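Local structure of peroxisomal membrane protein PEX15 (Saccharomyces cerevisiae, 5VXV) at residues L44-C49 against L91-K96; I69-T74 against I102-F107; K96-C101 against L120-I125; S127-V132 against Q147-I152. The protein docks the Pex1/Pex6 AAA-ATPase, which extracts the receptor Pex5, on the peroxisomal membrane, the crystallised piece being helical and probably part of its cytoplasmic domain. All coordinates share one frame; numbering follows the deposited sequence. Where two conformers were deposited one is given.

Contact 1: L44-C49 against L91-K96; sequences LFVSAC and LLVINK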
loop_
_atom_site.group_PDB
_atom_site.type_symbol
_atom_site.label_atom_id
_atom_site.label_comp_id
_atom_site.label_asym_id
_atom_site.label_seq_id
_atom_site.Cartn_x
_atom_site.Cartn_y
_atom_site.Cartn_z
ATOM N N LEU A 44 2.236 -13.136 -6.409
ATOM C CA LEU A 44 2.997 -12.633 -7.550
ATOM C C LEU A 44 2.347 -11.384 -8.128
ATOM O O LEU A 44 3.024 -10.392 -8.421
ATOM C CB LEU A 44 3.116 -13.714 -8.626
ATOM C CG LEU A 44 3.724 -13.246 -9.956
ATOM C CD1 LEU A 44 5.131 -12.700 -9.756
ATOM C CD2 LEU A 44 3.728 -14.371 -10.980
ATOM N N PHE A 45 1.028 -11.419 -8.309
ATOM C CA PHE A 45 0.326 -10.283 -8.893
ATOM C C PHE A 45 0.574 -9.010 -8.091
ATOM O O PHE A 45 0.904 -7.961 -8.656
ATOM C CB PHE A 45 -1.168 -10.588 -8.974
ATOM C CG PHE A 45 -1.990 -9.433 -9.454
ATOM C CD1 PHE A 45 -1.945 -9.042 -10.780
ATOM C CD2 PHE A 45 -2.807 -8.735 -8.579
ATOM C CE1 PHE A 45 -2.698 -7.982 -11.229
ATOM C CE2 PHE A 45 -3.566 -7.673 -9.022
ATOM C CZ PHE A 45 -3.513 -7.294 -10.347
ATOM N N VAL A 46 0.427 -9.084 -6.767
ATOM C CA VAL A 46 0.620 -7.902 -5.928
ATOM C C VAL A 46 2.066 -7.426 -5.999
ATOM O O VAL A 46 2.337 -6.222 -6.083
ATOM C CB VAL A 46 0.191 -8.205 -4.480
ATOM C CG1 VAL A 46 0.501 -7.027 -3.562
ATOM C CG2 VAL A 46 -1.293 -8.525 -4.429
ATOM N N SER A 47 3.022 -8.358 -5.967
ATOM C CA SER A 47 4.427 -7.968 -6.012
ATOM C C SER A 47 4.776 -7.309 -7.340
ATOM O O SER A 47 5.524 -6.323 -7.370
ATOM C CB SER A 47 5.319 -9.185 -5.769
ATOM O OG SER A 47 5.247 -9.597 -4.416
ATOM N N ALA A 48 4.249 -7.836 -8.445
ATOM C CA ALA A 48 4.525 -7.245 -9.750
ATOM C C ALA A 48 3.903 -5.859 -9.863
ATOM O O ALA A 48 4.551 -4.911 -10.323
ATOM C CB ALA A 48 4.012 -8.163 -10.861
ATOM N N CYS A 49 2.645 -5.717 -9.439
ATOM C CA CYS A 49 1.989 -4.416 -9.509
ATOM C C CYS A 49 2.692 -3.384 -8.640
ATOM O O CYS A 49 2.710 -2.196 -8.985
ATOM C CB CYS A 49 0.524 -4.545 -9.096
ATOM S SG CYS A 49 -0.495 -5.367 -10.337
ATOM N N LEU A 91 2.296 -8.394 6.865
ATOM C CA LEU A 91 2.014 -6.966 6.814
ATOM C C LEU A 91 2.693 -6.290 5.627
ATOM O O LEU A 91 2.160 -5.317 5.086
ATOM C CB LEU A 91 2.449 -6.313 8.124
ATOM C CG LEU A 91 2.119 -4.832 8.305
ATOM C CD1 LEU A 91 0.632 -4.566 8.109
ATOM C CD2 LEU A 91 2.559 -4.383 9.685
ATOM N N LEU A 92 3.860 -6.783 5.201
ATOM C CA LEU A 92 4.533 -6.157 4.066
ATOM C C LEU A 92 3.716 -6.303 2.786
ATOM O O LEU A 92 3.756 -5.420 1.923
ATOM C CB LEU A 92 5.935 -6.748 3.885
ATOM C CG LEU A 92 6.920 -6.546 5.042
ATOM C CD1 LEU A 92 8.309 -7.059 4.672
ATOM C CD2 LEU A 92 6.995 -5.083 5.465
ATOM N N VAL A 93 2.964 -7.397 2.650
ATOM C CA VAL A 93 2.098 -7.558 1.486
ATOM C C VAL A 93 0.876 -6.657 1.602
ATOM O O VAL A 93 0.408 -6.091 0.606
ATOM C CB VAL A 93 1.700 -9.035 1.321
ATOM C CG1 VAL A 93 0.721 -9.202 0.170
ATOM C CG2 VAL A 93 2.942 -9.878 1.089
ATOM N N ILE A 94 0.329 -6.526 2.812
ATOM C CA ILE A 94 -0.730 -5.550 3.056
ATOM C C ILE A 94 -0.270 -4.166 2.623
ATOM O O ILE A 94 -1.017 -3.415 1.983
ATOM C CB ILE A 94 -1.144 -5.586 4.541
ATOM C CG1 ILE A 94 -1.914 -6.878 4.831
ATOM C CG2 ILE A 94 -1.995 -4.369 4.913
ATOM C CD1 ILE A 94 -2.007 -7.234 6.298
ATOM N N ASN A 95 0.978 -3.817 2.942
ATOM C CA ASN A 95 1.504 -2.515 2.549
ATOM C C ASN A 95 1.612 -2.394 1.034
ATOM O O ASN A 95 1.291 -1.343 0.467
ATOM C CB ASN A 95 2.862 -2.283 3.212
ATOM C CG ASN A 95 2.749 -2.087 4.714
ATOM O OD1 ASN A 95 1.663 -1.841 5.236
ATOM N ND2 ASN A 95 3.871 -2.193 5.414
ATOM N N LYS A 96 2.066 -3.456 0.358
ATOM C CA LYS A 96 2.084 -3.443 -1.102
ATOM C C LYS A 96 0.686 -3.218 -1.664
ATOM O O LYS A 96 0.505 -2.436 -2.604
ATOM C CB LYS A 96 2.666 -4.750 -1.646
ATOM C CG LYS A 96 4.159 -4.930 -1.417
ATOM C CD LYS A 96 4.695 -6.155 -2.146
ATOM C CE LYS A 96 6.180 -6.341 -1.877
ATOM N NZ LYS A 96 6.772 -7.482 -2.640
HETATM O O HOH W 1 7.302 -6.291 -5.141
#
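Val46 meets Lys96 near the crossing of helices 39-51 and 91-108, whose short segments run at 55° with axes 9.9 Å apart. With CG1 anti to its backbone N (chi1 175°), Val46 sends that methyl to the root of the lysine, 3.7 Å from Lys96 CB. The same CG1 lies 4.3 Å from Val93 CG1, a looser apolar touch. Next along the helix, Ser47 deals with the other end of the lysine, whose chain runs fully extended beyond CG past the valine: Ser47 OG, hydrogen-bonded to Asp43 O, is 3.2 Å from Lys96 NZ. A water bridges the same two residues, donating to Ser47 O at 2.9 Å and accepting from Lys96 NZ at 2.8 Å. The contact is thus apolar at the lysine's base and polar at its tip. Behind helix 39-51, helix 3-13 packs on Leu44 and Ser47 and helix 17-27 on Phe45 and Cys49, while helix 143-161 covers Leu91 and Asn95 of helix 91-108.

Contact 2: I69-T74 against I102-F107; sequences IFTLDT and IKVIQF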
loop_
_atom_site.group_PDB
_atom_site.type_symbol
_atom_site.label_atom_id
_atom_site.label_comp_id
_atom_site.label_asym_id
_atom_site.label_seq_id
_atom_site.Cartn_x
_atom_site.Cartn_y
_atom_site.Cartn_z
ATOM N N ILE A 69 -9.046 -5.013 -9.254
ATOM C CA ILE A 69 -8.519 -5.525 -7.993
ATOM C C ILE A 69 -8.212 -4.400 -7.009
ATOM O O ILE A 69 -8.265 -4.615 -5.792
ATOM C CB ILE A 69 -7.264 -6.382 -8.246
ATOM C CG1 ILE A 69 -7.566 -7.522 -9.227
ATOM C CG2 ILE A 69 -6.717 -6.942 -6.935
ATOM C CD1 ILE A 69 -8.690 -8.454 -8.797
ATOM N N PHE A 70 -7.880 -3.199 -7.493
ATOM C CA PHE A 70 -7.389 -2.134 -6.622
ATOM C C PHE A 70 -8.287 -0.901 -6.595
ATOM O O PHE A 70 -7.904 0.112 -5.995
ATOM C CB PHE A 70 -5.969 -1.727 -7.033
ATOM C CG PHE A 70 -4.968 -2.844 -6.929
ATOM C CD1 PHE A 70 -4.737 -3.476 -5.716
ATOM C CD2 PHE A 70 -4.252 -3.253 -8.036
ATOM C CE1 PHE A 70 -3.820 -4.499 -5.615
ATOM C CE2 PHE A 70 -3.334 -4.279 -7.943
ATOM C CZ PHE A 70 -3.115 -4.902 -6.728
ATOM N N THR A 71 -9.460 -0.951 -7.221
ATOM C CA THR A 71 -10.454 0.109 -7.095
ATOM C C THR A 71 -11.345 -0.227 -5.904
ATOM O O THR A 71 -11.975 -1.290 -5.874
ATOM C CB THR A 71 -11.270 0.252 -8.380
ATOM O OG1 THR A 71 -10.399 0.611 -9.459
ATOM C CG2 THR A 71 -12.339 1.330 -8.236
ATOM N N LEU A 72 -11.404 0.691 -4.935
ATOM C CA LEU A 72 -11.789 0.326 -3.573
ATOM C C LEU A 72 -13.199 -0.244 -3.482
ATOM O O LEU A 72 -13.456 -1.105 -2.632
ATOM C CB LEU A 72 -11.653 1.541 -2.653
ATOM C CG LEU A 72 -10.236 2.092 -2.485
ATOM C CD1 LEU A 72 -10.246 3.328 -1.599
ATOM C CD2 LEU A 72 -9.301 1.031 -1.911
ATOM N N ASP A 73 -14.123 0.207 -4.326
ATOM C CA ASP A 73 -15.524 -0.157 -4.171
ATOM C C ASP A 73 -15.981 -1.256 -5.125
ATOM O O ASP A 73 -17.183 -1.527 -5.197
ATOM C CB ASP A 73 -16.413 1.077 -4.339
ATOM C CG ASP A 73 -16.157 1.812 -5.639
ATOM O OD1 ASP A 73 -15.431 1.273 -6.500
ATOM O OD2 ASP A 73 -16.692 2.930 -5.801
ATOM N N THR A 74 -15.062 -1.907 -5.853
ATOM C CA THR A 74 -15.505 -3.033 -6.665
ATOM C C THR A 74 -15.679 -4.276 -5.793
ATOM O O THR A 74 -15.022 -4.415 -4.758
ATOM C CB THR A 74 -14.512 -3.348 -7.783
ATOM O OG1 THR A 74 -13.314 -3.904 -7.227
ATOM C CG2 THR A 74 -14.175 -2.105 -8.593
ATOM N N ILE A 102 -3.228 3.174 -3.911
ATOM C CA ILE A 102 -2.802 4.562 -4.054
ATOM C C ILE A 102 -2.432 4.859 -5.502
ATOM O O ILE A 102 -2.750 5.928 -6.034
ATOM C CB ILE A 102 -1.630 4.843 -3.094
ATOM C CG1 ILE A 102 -2.122 4.806 -1.643
ATOM C CG2 ILE A 102 -0.967 6.184 -3.403
ATOM C CD1 ILE A 102 -1.016 4.672 -0.620
ATOM N N LYS A 103 -1.761 3.912 -6.160
ATOM C CA LYS A 103 -1.339 4.129 -7.541
ATOM C C LYS A 103 -2.531 4.319 -8.469
ATOM O O LYS A 103 -2.447 5.081 -9.441
ATOM C CB LYS A 103 -0.474 2.965 -8.016
ATOM C CG LYS A 103 0.970 3.072 -7.563
ATOM C CD LYS A 103 1.778 1.855 -7.963
ATOM C CE LYS A 103 3.189 1.929 -7.406
ATOM N NZ LYS A 103 3.943 0.668 -7.638
ATOM N N VAL A 104 -3.646 3.641 -8.190
ATOM C CA VAL A 104 -4.854 3.824 -8.994
ATOM C C VAL A 104 -5.391 5.240 -8.821
ATOM O O VAL A 104 -5.674 5.943 -9.797
ATOM C CB VAL A 104 -5.915 2.772 -8.616
ATOM C CG1 VAL A 104 -7.273 3.113 -9.235
ATOM C CG2 VAL A 104 -5.468 1.386 -9.057
ATOM N N ILE A 105 -5.543 5.675 -7.569
ATOM C CA ILE A 105 -6.066 7.011 -7.304
ATOM C C ILE A 105 -5.156 8.067 -7.915
ATOM O O ILE A 105 -5.625 9.055 -8.492
ATOM C CB ILE A 105 -6.229 7.220 -5.785
ATOM C CG1 ILE A 105 -7.241 6.221 -5.215
ATOM C CG2 ILE A 105 -6.666 8.653 -5.478
ATOM C CD1 ILE A 105 -7.259 6.161 -3.697
ATOM N N GLN A 106 -3.843 7.870 -7.802
ATOM C CA GLN A 106 -2.892 8.910 -8.176
ATOM C C GLN A 106 -2.813 9.096 -9.688
ATOM O O GLN A 106 -2.704 10.229 -10.170
ATOM C CB GLN A 106 -1.518 8.567 -7.601
ATOM C CG GLN A 106 -0.435 9.590 -7.884
ATOM C CD GLN A 106 0.883 9.218 -7.234
ATOM O OE1 GLN A 106 0.978 8.215 -6.526
ATOM N NE2 GLN A 106 1.910 10.023 -7.473
ATOM N N PHE A 107 -2.861 8.005 -10.455
ATOM C CA PHE A 107 -2.576 8.066 -11.883
ATOM C C PHE A 107 -3.745 7.693 -12.784
ATOM O O PHE A 107 -3.827 8.215 -13.899
ATOM C CB PHE A 107 -1.387 7.153 -12.228
ATOM C CG PHE A 107 -0.112 7.527 -11.526
ATOM C CD1 PHE A 107 0.545 8.706 -11.837
ATOM C CD2 PHE A 107 0.431 6.699 -10.559
ATOM C CE1 PHE A 107 1.720 9.054 -11.193
ATOM C CE2 PHE A 107 1.604 7.039 -9.912
ATOM C CZ PHE A 107 2.249 8.219 -10.230
#
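Val104 is the centre of this contact, its two methyls dividing the neighbouring segment between them. CG1 stands anti to the backbone N (chi1 169°), which leaves CG2 beside that nitrogen, and the fork opens toward residues 69-74. CG2 meets Phe70 at its root: Phe70 CB is 3.7 Å away, and the backbone atom Phe70 O lies 4.1 Å from the same methyl. The phenyl ring itself leads off in another direction, to pack on Cys100 one turn back along helix 91-108, and Ile69 CG2 sits 4.0 Å above the centre of one of its faces. The other methyl, Val104 CG1, lies 4.0 Å from Thr71 OG1, the two side chains crossing at about a right angle. That hydroxyl is turned to its own helix and hydrogen-bonds to Leu67 O, so toward the valine it offers only van der Waals contact. Phe55, from the loop after helix 39-51, also touches Val104. No hydrogen bond joins the two segments. What packs on the valine is the end of helix 60-70, where Thr71 leaves helical geometry and a type I turn runs to Thr74, the N-cap of helix 75-86, with OG1 bonded to Cys77 N: a tight turn between two successive helices, set against a long helix in an all-alpha fold.

Contact 3: K96-C101 against L120-I125; sequences KFFRCC and LELESI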
loop_
_atom_site.group_PDB
_atom_site.type_symbol
_atom_site.label_atom_id
_atom_site.label_comp_id
_atom_site.label_asym_id
_atom_site.label_seq_id
_atom_site.Cartn_x
_atom_site.Cartn_y
_atom_site.Cartn_z
ATOM N N LYS A 96 2.066 -3.456 0.358
ATOM C CA LYS A 96 2.084 -3.443 -1.102
ATOM C C LYS A 96 0.686 -3.218 -1.664
ATOM O O LYS A 96 0.505 -2.436 -2.604
ATOM C CB LYS A 96 2.666 -4.750 -1.646
ATOM C CG LYS A 96 4.159 -4.930 -1.417
ATOM C CD LYS A 96 4.695 -6.155 -2.146
ATOM C CE LYS A 96 6.180 -6.341 -1.877
ATOM N NZ LYS A 96 6.772 -7.482 -2.640
ATOM N N PHE A 97 -0.318 -3.901 -1.105
ATOM C CA PHE A 97 -1.685 -3.733 -1.581
ATOM C C PHE A 97 -2.137 -2.283 -1.453
ATOM O O PHE A 97 -2.696 -1.710 -2.396
ATOM C CB PHE A 97 -2.624 -4.663 -0.810
ATOM C CG PHE A 97 -4.073 -4.468 -1.147
ATOM C CD1 PHE A 97 -4.645 -5.124 -2.226
ATOM C CD2 PHE A 97 -4.863 -3.619 -0.390
ATOM C CE1 PHE A 97 -5.977 -4.935 -2.538
ATOM C CE2 PHE A 97 -6.197 -3.428 -0.699
ATOM C CZ PHE A 97 -6.753 -4.087 -1.774
ATOM N N PHE A 98 -1.903 -1.668 -0.291
ATOM C CA PHE A 98 -2.294 -0.273 -0.116
ATOM C C PHE A 98 -1.584 0.625 -1.125
ATOM O O PHE A 98 -2.194 1.540 -1.689
ATOM C CB PHE A 98 -2.010 0.189 1.317
ATOM C CG PHE A 98 -2.979 -0.348 2.346
ATOM C CD1 PHE A 98 -4.335 -0.436 2.071
ATOM C CD2 PHE A 98 -2.530 -0.765 3.590
ATOM C CE1 PHE A 98 -5.222 -0.924 3.014
ATOM C CE2 PHE A 98 -3.415 -1.254 4.538
ATOM C CZ PHE A 98 -4.761 -1.334 4.246
ATOM N N ARG A 99 -0.300 0.369 -1.382
ATOM C CA ARG A 99 0.417 1.182 -2.361
ATOM C C ARG A 99 -0.193 1.029 -3.750
ATOM O O ARG A 99 -0.225 1.988 -4.531
ATOM C CB ARG A 99 1.899 0.813 -2.378
ATOM C CG ARG A 99 2.669 1.311 -1.163
ATOM C CD ARG A 99 4.175 1.307 -1.408
ATOM N NE ARG A 99 4.716 -0.045 -1.517
ATOM C CZ ARG A 99 5.253 -0.734 -0.512
ATOM N NH1 ARG A 99 5.336 -0.211 0.705
ATOM N NH2 ARG A 99 5.714 -1.956 -0.728
ATOM N N CYS A 100 -0.689 -0.167 -4.078
ATOM C CA CYS A 100 -1.337 -0.369 -5.370
ATOM C C CYS A 100 -2.651 0.400 -5.455
ATOM O O CYS A 100 -2.971 0.977 -6.500
ATOM C CB CYS A 100 -1.567 -1.860 -5.618
ATOM S SG CYS A 100 -0.047 -2.792 -5.915
ATOM N N CYS A 101 -3.427 0.425 -4.367
ATOM C CA CYS A 101 -4.640 1.238 -4.350
ATOM C C CYS A 101 -4.306 2.712 -4.544
ATOM O O CYS A 101 -5.011 3.430 -5.262
ATOM C CB CYS A 101 -5.393 1.035 -3.035
ATOM S SG CYS A 101 -6.031 -0.635 -2.779
ATOM N N LEU A 120 -10.347 9.795 0.687
ATOM C CA LEU A 120 -11.034 9.733 1.974
ATOM C C LEU A 120 -11.471 8.308 2.295
ATOM O O LEU A 120 -11.372 7.867 3.446
ATOM C CB LEU A 120 -12.238 10.677 1.978
ATOM C CG LEU A 120 -11.987 12.074 2.557
ATOM C CD1 LEU A 120 -10.805 12.749 1.880
ATOM C CD2 LEU A 120 -13.238 12.943 2.438
ATOM N N GLU A 121 -11.963 7.575 1.292
ATOM C CA GLU A 121 -12.314 6.173 1.508
ATOM C C GLU A 121 -11.097 5.365 1.933
ATOM O O GLU A 121 -11.180 4.534 2.846
ATOM C CB GLU A 121 -12.921 5.576 0.238
ATOM C CG GLU A 121 -14.305 6.093 -0.107
ATOM C CD GLU A 121 -14.900 5.387 -1.313
ATOM O OE1 GLU A 121 -14.483 4.242 -1.601
ATOM O OE2 GLU A 121 -15.781 5.976 -1.972
ATOM N N LEU A 122 -9.957 5.589 1.278
ATOM C CA LEU A 122 -8.744 4.863 1.634
ATOM C C LEU A 122 -8.290 5.210 3.044
ATOM O O LEU A 122 -7.831 4.336 3.788
ATOM C CB LEU A 122 -7.639 5.172 0.626
ATOM C CG LEU A 122 -6.288 4.503 0.890
ATOM C CD1 LEU A 122 -6.408 2.985 0.819
ATOM C CD2 LEU A 122 -5.254 5.010 -0.096
ATOM N N GLU A 123 -8.390 6.486 3.424
ATOM C CA GLU A 123 -8.012 6.885 4.775
ATOM C C GLU A 123 -8.774 6.073 5.815
ATOM O O GLU A 123 -8.186 5.559 6.774
ATOM C CB GLU A 123 -8.264 8.379 4.971
ATOM C CG GLU A 123 -7.273 9.277 4.248
ATOM C CD GLU A 123 -7.647 10.744 4.332
ATOM O OE1 GLU A 123 -8.788 11.054 4.739
ATOM O OE2 GLU A 123 -6.798 11.590 3.988
ATOM N N SER A 124 -10.089 5.936 5.632
ATOM C CA SER A 124 -10.896 5.167 6.575
ATOM C C SER A 124 -10.493 3.699 6.575
ATOM O O SER A 124 -10.354 3.087 7.639
ATOM C CB SER A 124 -12.380 5.314 6.236
ATOM O OG SER A 124 -12.810 6.650 6.419
ATOM N N ILE A 125 -10.309 3.118 5.388
ATOM C CA ILE A 125 -9.908 1.715 5.298
ATOM C C ILE A 125 -8.598 1.492 6.042
ATOM O O ILE A 125 -8.455 0.537 6.817
ATOM C CB ILE A 125 -9.806 1.286 3.823
ATOM C CG1 ILE A 125 -11.207 1.150 3.221
ATOM C CG2 ILE A 125 -9.036 -0.028 3.680
ATOM C CD1 ILE A 125 -11.228 1.033 1.711
#
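The Phe98 ring takes two aliphatic groups of helix 112-136 at a slant, along the side that carries CD1 and CE1. Leu122 CD1 comes to 4.2 Å from Phe98 CD1, and Ile125 CG2 to 4.0 Å from Phe98 CE1, so the leucine and the isoleucine, one turn apart, touch successive atoms of the same ring side. Leu149 of helix 143-161 also packs on this phenyl, which therefore sits where three helices meet. The CB of Phe98 points alongside the partner helix, and with CG beside the backbone N (chi1 -74°) the ring swings over toward that helix. Leu122, by contrast, points its CB toward the partner helix, and its CD1 serves a second neighbour as well: Cys101 CB lies 4.4 Å from it. The CA atoms of Cys101 and Leu122 are 8.1 Å apart, the nearest pair in this antiparallel packing at 168°, with segment axes 11.7 Å apart. At that spacing the gap is bridged by side chains alone. Charged groups lie to the outside: Arg99 forms a salt bridge with Asp50, and Glu123 one with Lys158. With no hydrogen bond between the segments and only carbon atoms touching, the pairing of these two helices depends here on shape and on the burial of apolar surface, not on directed polar bonds.

Contact 4: S127-V132 against Q147-I152; sequences SDFIFV and QELIEI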
loop_
_atom_site.group_PDB
_atom_site.type_symbol
_atom_site.label_atom_id
_atom_site.label_comp_id
_atom_site.label_asym_id
_atom_site.label_seq_id
_atom_site.Cartn_x
_atom_site.Cartn_y
_atom_site.Cartn_z
ATOM N N SER A 127 -6.996 3.485 8.376
ATOM C CA SER A 127 -7.017 3.755 9.810
ATOM C C SER A 127 -7.806 2.684 10.556
ATOM O O SER A 127 -7.413 2.271 11.653
ATOM C CB SER A 127 -7.585 5.150 10.088
ATOM O OG SER A 127 -8.873 5.315 9.535
ATOM N N ASP A 128 -8.913 2.212 9.977
ATOM C CA ASP A 128 -9.615 1.077 10.568
ATOM C C ASP A 128 -8.697 -0.135 10.671
ATOM O O ASP A 128 -8.694 -0.839 11.688
ATOM C CB ASP A 128 -10.858 0.720 9.751
ATOM C CG ASP A 128 -12.012 1.682 9.977
ATOM O OD1 ASP A 128 -12.003 2.426 10.983
ATOM O OD2 ASP A 128 -12.944 1.677 9.146
ATOM N N PHE A 129 -7.909 -0.400 9.626
ATOM C CA PHE A 129 -7.040 -1.570 9.668
ATOM C C PHE A 129 -5.928 -1.400 10.692
ATOM O O PHE A 129 -5.545 -2.365 11.363
ATOM C CB PHE A 129 -6.425 -1.861 8.305
ATOM C CG PHE A 129 -5.388 -2.932 8.369
ATOM C CD1 PHE A 129 -5.765 -4.258 8.484
ATOM C CD2 PHE A 129 -4.041 -2.617 8.391
ATOM C CE1 PHE A 129 -4.822 -5.248 8.586
ATOM C CE2 PHE A 129 -3.093 -3.608 8.492
ATOM C CZ PHE A 129 -3.484 -4.924 8.593
ATOM N N ILE A 130 -5.372 -0.192 10.804
ATOM C CA ILE A 130 -4.320 0.044 11.789
ATOM C C ILE A 130 -4.813 -0.327 13.183
ATOM O O ILE A 130 -4.091 -0.963 13.961
ATOM C CB ILE A 130 -3.837 1.505 11.719
ATOM C CG1 ILE A 130 -3.075 1.745 10.411
ATOM C CG2 ILE A 130 -2.932 1.837 12.904
ATOM C CD1 ILE A 130 -2.849 3.208 10.087
ATOM N N PHE A 131 -6.049 0.049 13.518
ATOM C CA PHE A 131 -6.597 -0.315 14.822
ATOM C C PHE A 131 -6.692 -1.828 14.965
ATOM O O PHE A 131 -6.326 -2.391 16.004
ATOM C CB PHE A 131 -7.970 0.326 15.027
ATOM C CG PHE A 131 -8.639 -0.086 16.313
ATOM C CD1 PHE A 131 -8.426 0.627 17.479
ATOM C CD2 PHE A 131 -9.465 -1.197 16.359
ATOM C CE1 PHE A 131 -9.027 0.248 18.663
ATOM C CE2 PHE A 131 -10.067 -1.583 17.544
ATOM C CZ PHE A 131 -9.848 -0.856 18.696
ATOM N N VAL A 132 -7.206 -2.504 13.934
ATOM C CA VAL A 132 -7.287 -3.962 13.967
ATOM C C VAL A 132 -5.908 -4.559 14.210
ATOM O O VAL A 132 -5.740 -5.464 15.035
ATOM C CB VAL A 132 -7.908 -4.497 12.662
ATOM C CG1 VAL A 132 -7.791 -6.023 12.588
ATOM C CG2 VAL A 132 -9.367 -4.082 12.559
ATOM N N GLN A 147 5.949 0.364 11.042
ATOM C CA GLN A 147 6.515 1.658 10.672
ATOM C C GLN A 147 6.193 1.987 9.220
ATOM O O GLN A 147 5.765 3.101 8.904
ATOM C CB GLN A 147 8.031 1.676 10.890
ATOM C CG GLN A 147 8.662 3.022 10.516
ATOM C CD GLN A 147 10.178 3.011 10.538
ATOM O OE1 GLN A 147 10.805 1.986 10.796
ATOM N NE2 GLN A 147 10.774 4.162 10.254
ATOM N N GLU A 148 6.390 1.020 8.320
ATOM C CA GLU A 148 6.124 1.265 6.906
ATOM C C GLU A 148 4.657 1.601 6.676
ATOM O O GLU A 148 4.332 2.493 5.883
ATOM C CB GLU A 148 6.532 0.049 6.069
ATOM C CG GLU A 148 6.355 0.250 4.564
ATOM C CD GLU A 148 6.814 -0.942 3.742
ATOM O OE1 GLU A 148 6.189 -2.019 3.837
ATOM O OE2 GLU A 148 7.806 -0.803 2.998
ATOM N N LEU A 149 3.757 0.888 7.355
ATOM C CA LEU A 149 2.326 1.122 7.187
ATOM C C LEU A 149 1.955 2.552 7.568
ATOM O O LEU A 149 1.224 3.234 6.839
ATOM C CB LEU A 149 1.539 0.113 8.025
ATOM C CG LEU A 149 0.023 0.305 8.098
ATOM C CD1 LEU A 149 -0.606 0.207 6.716
ATOM C CD2 LEU A 149 -0.586 -0.712 9.048
ATOM N N ILE A 150 2.447 3.027 8.713
ATOM C CA ILE A 150 2.116 4.383 9.134
ATOM C C ILE A 150 2.726 5.396 8.175
ATOM O O ILE A 150 2.117 6.428 7.869
ATOM C CB ILE A 150 2.572 4.629 10.584
ATOM C CG1 ILE A 150 1.973 3.577 11.527
ATOM C CG2 ILE A 150 2.170 6.030 11.035
ATOM C CD1 ILE A 150 0.455 3.510 11.524
ATOM N N GLU A 151 3.925 5.114 7.664
ATOM C CA GLU A 151 4.567 6.070 6.772
ATOM C C GLU A 151 3.890 6.103 5.404
ATOM O O GLU A 151 3.877 7.152 4.752
ATOM C CB GLU A 151 6.060 5.759 6.674
ATOM C CG GLU A 151 6.783 6.074 7.986
ATOM C CD GLU A 151 8.292 6.060 7.875
ATOM O OE1 GLU A 151 8.813 5.703 6.797
ATOM O OE2 GLU A 151 8.958 6.409 8.877
ATOM N N ILE A 152 3.287 4.994 4.964
ATOM C CA ILE A 152 2.430 5.054 3.780
ATOM C C ILE A 152 1.265 6.001 4.032
ATOM O O ILE A 152 0.965 6.882 3.220
ATOM C CB ILE A 152 1.927 3.650 3.393
ATOM C CG1 ILE A 152 3.078 2.774 2.902
ATOM C CG2 ILE A 152 0.854 3.747 2.303
ATOM C CD1 ILE A 152 2.714 1.304 2.777
#
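Ile130 keeps CG1 beside its backbone N (chi1 -69°), which carries the CG1-CD1 arm across to Leu149 and Ile150, while Leu149 holds CG anti to its own N (chi1 173°) and reaches back between Ile130 and Phe129. They join the two arms of an antiparallel helical hairpin, helices 112-136 and 143-161, whose segments run at 160° with axes 11.3 Å apart. Ile130 and Leu149 lie alongside each other, pointing opposite ways, with Ile130 CG1 3.8 Å from Leu149 CD2. That same methyl comes to the edge of the Phe129 ring, near its plane, 3.9 Å from CE2. An alanine in place of Ile130 would lack CG1, CG2 and CD1, and is likely to open a gap beside the methyls of Leu149 and Ile150. Ile94 packs on Phe129, and Ile200 of helix 196-217 on Ile150. On the side of helix 143-161 turned from the hairpin, Gln147 NE2 donates to Glu151 OE2 at 3.2 Å, meeting it from above the carboxylate plane; this oxygen also bonds to Ser203 OG. Between these two segments the closest pair is methyl to methyl, Ile130 CD1 to Ile150 CD1 at 3.6 Å.

Overall arrangement
Helix 91-108 is the common element of contacts 1, 2 and 3, and helix 112-136 of contacts 3 and 4. Contact 3 is the most central, about 6 Å from the centre of the chain; contacts 2 and 4 are also buried, whereas contact 1 is only partly so. The chemistry follows: contacts 2, 3 and 4 join their segments by apolar packing, while contact 1 includes a lysine and a bridging water. Apolar links continue between them, from Phe70 to Phe97, Ile102 to Leu122 and Phe98 to Leu149. Contacts 1 and 4 are also tied by a probable hydrogen bond from Asn95 to Glu148, whose carboxylate makes a long, weak ion pair with Arg99.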